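Local coordinates for protein nucleoside hydrolase, putative (Trypanosoma brucei, PDB 3FZ0) that belongs to the nucleoside hydrolase family, has a core of mixed beta sheet flanked by helices, and carries a bound calcium ion, at residues L112-L115 / K116-E120. The protein carries 2 engineered substitutions. Residues are numbered along the deposited sequence; the frame is centred on the assembly and turned at random.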
loop_
_atom_site.group_PDB
_atom_site.type_symbol
_atom_site.label_atom_id
_atom_site.label_comp_id
_atom_site.label_asym_id
_atom_site.label_seq_id
_atom_site.Cartn_x
_atom_site.Cartn_y
_atom_site.Cartn_z
ATOM N N LEU B 112 -15.295 23.168 -14.320
ATOM C CA LEU B 112 -15.034 24.453 -14.981
ATOM C C LEU B 112 -16.021 25.494 -14.519
ATOM O O LEU B 112 -15.737 26.672 -14.555
ATOM C CB LEU B 112 -15.018 24.324 -16.508
ATOM C CG LEU B 112 -13.923 23.370 -17.056
ATOM C CD1 LEU B 112 -13.904 23.306 -18.575
ATOM C CD2 LEU B 112 -12.554 23.723 -16.536
ATOM N N GLU B 113 -17.178 25.033 -14.054
ATOM C CA GLU B 113 -18.196 25.906 -13.498
ATOM C C GLU B 113 -17.820 26.437 -12.104
ATOM O O GLU B 113 -18.027 27.618 -11.822
ATOM C CB GLU B 113 -19.538 25.191 -13.455
ATOM C CG GLU B 113 -20.643 25.992 -12.739
ATOM C CD GLU B 113 -21.061 27.298 -13.457
ATOM O OE1 GLU B 113 -20.668 27.574 -14.632
ATOM O OE2 GLU B 113 -21.828 28.059 -12.826
ATOM N N ILE B 114 -17.281 25.574 -11.241
ATOM C CA ILE B 114 -16.709 26.046 -9.987
ATOM C C ILE B 114 -15.717 27.207 -10.251
ATOM O O ILE B 114 -15.796 28.246 -9.578
ATOM C CB ILE B 114 -16.055 24.918 -9.154
ATOM C CG1 ILE B 114 -17.119 23.938 -8.672
ATOM C CG2 ILE B 114 -15.288 25.507 -7.985
ATOM C CD1 ILE B 114 -16.573 22.572 -8.167
ATOM N N LEU B 115 -14.836 27.043 -11.248
ATOM C CA LEU B 115 -13.794 28.039 -11.543
ATOM C C LEU B 115 -14.407 29.324 -12.074
ATOM O O LEU B 115 -13.921 30.423 -11.790
ATOM C CB LEU B 115 -12.736 27.488 -12.523
ATOM C CG LEU B 115 -12.011 26.214 -12.038
ATOM C CD1 LEU B 115 -10.904 25.830 -13.032
ATOM C CD2 LEU B 115 -11.446 26.359 -10.612
ATOM N N LYS B 116 -15.486 29.181 -12.840
ATOM C CA LYS B 116 -16.165 30.332 -13.422
ATOM C C LYS B 116 -16.861 31.148 -12.320
ATOM O O LYS B 116 -16.700 32.368 -12.248
ATOM C CB LYS B 116 -17.130 29.886 -14.519
ATOM C CG LYS B 116 -18.023 30.988 -15.053
ATOM C CD LYS B 116 -18.964 30.444 -16.126
ATOM C CE LYS B 116 -20.389 30.940 -15.953
ATOM N NZ LYS B 116 -20.419 32.348 -16.387
ATOM N N ILE B 117 -17.598 30.475 -11.449
ATOM C CA ILE B 117 -18.186 31.115 -10.282
ATOM C C ILE B 117 -17.149 31.807 -9.402
ATOM O O ILE B 117 -17.336 32.960 -9.021
ATOM C CB ILE B 117 -19.042 30.108 -9.489
ATOM C CG1 ILE B 117 -20.350 29.876 -10.239
ATOM C CG2 ILE B 117 -19.313 30.562 -8.004
ATOM C CD1 ILE B 117 -20.826 28.473 -10.029
ATOM N N LEU B 118 -16.053 31.118 -9.103
ATOM C CA LEU B 118 -14.995 31.712 -8.284
ATOM C C LEU B 118 -14.411 32.930 -8.959
ATOM O O LEU B 118 -14.103 33.927 -8.307
ATOM C CB LEU B 118 -13.891 30.703 -7.960
ATOM C CG LEU B 118 -14.285 29.534 -7.063
ATOM C CD1 LEU B 118 -13.104 28.588 -6.879
ATOM C CD2 LEU B 118 -14.837 30.023 -5.721
ATOM N N GLU B 119 -14.287 32.850 -10.276
ATOM C CA GLU B 119 -13.667 33.919 -11.055
ATOM C C GLU B 119 -14.544 35.139 -11.010
ATOM O O GLU B 119 -14.053 36.235 -10.842
ATOM C CB GLU B 119 -13.392 33.455 -12.495
ATOM C CG GLU B 119 -12.823 34.496 -13.429
ATOM C CD GLU B 119 -11.427 35.015 -13.034
ATOM O OE1 GLU B 119 -10.542 34.202 -12.603
ATOM O OE2 GLU B 119 -11.211 36.247 -13.188
ATOM N N GLU B 120 -15.852 34.938 -11.134
ATOM C CA GLU B 120 -16.833 36.038 -11.118
ATOM C C GLU B 120 -17.246 36.540 -9.721
ATOM O O GLU B 120 -17.817 37.609 -9.601
ATOM C CB GLU B 120 -18.084 35.617 -11.887
ATOM C CG GLU B 120 -17.865 35.416 -13.389
ATOM C CD GLU B 120 -18.987 34.638 -14.088
ATOM O OE1 GLU B 120 -19.898 34.120 -13.420
ATOM O OE2 GLU B 120 -18.926 34.523 -15.328
#
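Lys116, Ile117, Leu118 and Glu119 each donate their backbone N-H to the carbonyl four residues earlier, so 112-115 and 116-120 form one unbroken alpha helix. From Ile117 N to Glu113 O (2.9 Å) the N-H...O angle is 178°. The bonds donated by Lys116 and Glu119 are more bent, both at 140°. One turn apart on the buried face, Ile114 and Leu118 lie side by side and point the same way, Ile114 CG2 meeting Leu118 CD1 at 3.9 Å; branched apolar chains suit a face turned to the protein interior. Glu113 has its CG anti to the backbone N (chi1 174°) and bends at chi2, which brings its carboxylate across the end of Ile117, Glu113 CG lying 3.7 Å from Ile117 CD1. Though buried, this acid is paired through OE1 with Arg108, which probably favours its charged form. Lys116 passes its aliphatic CE 3.6 Å from Glu113 OE1. At the more exposed end, Lys116 NZ forms a salt bridge with Glu120 OE2 (2.8 Å). Within the fold, Ile117 packs against strand 32-39, while Leu112 and Leu115 lean on helix 138-146, so that helix 110-120 touches both the central sheet and helix 138-146; Leu112 also meets Leu146 of a second subunit.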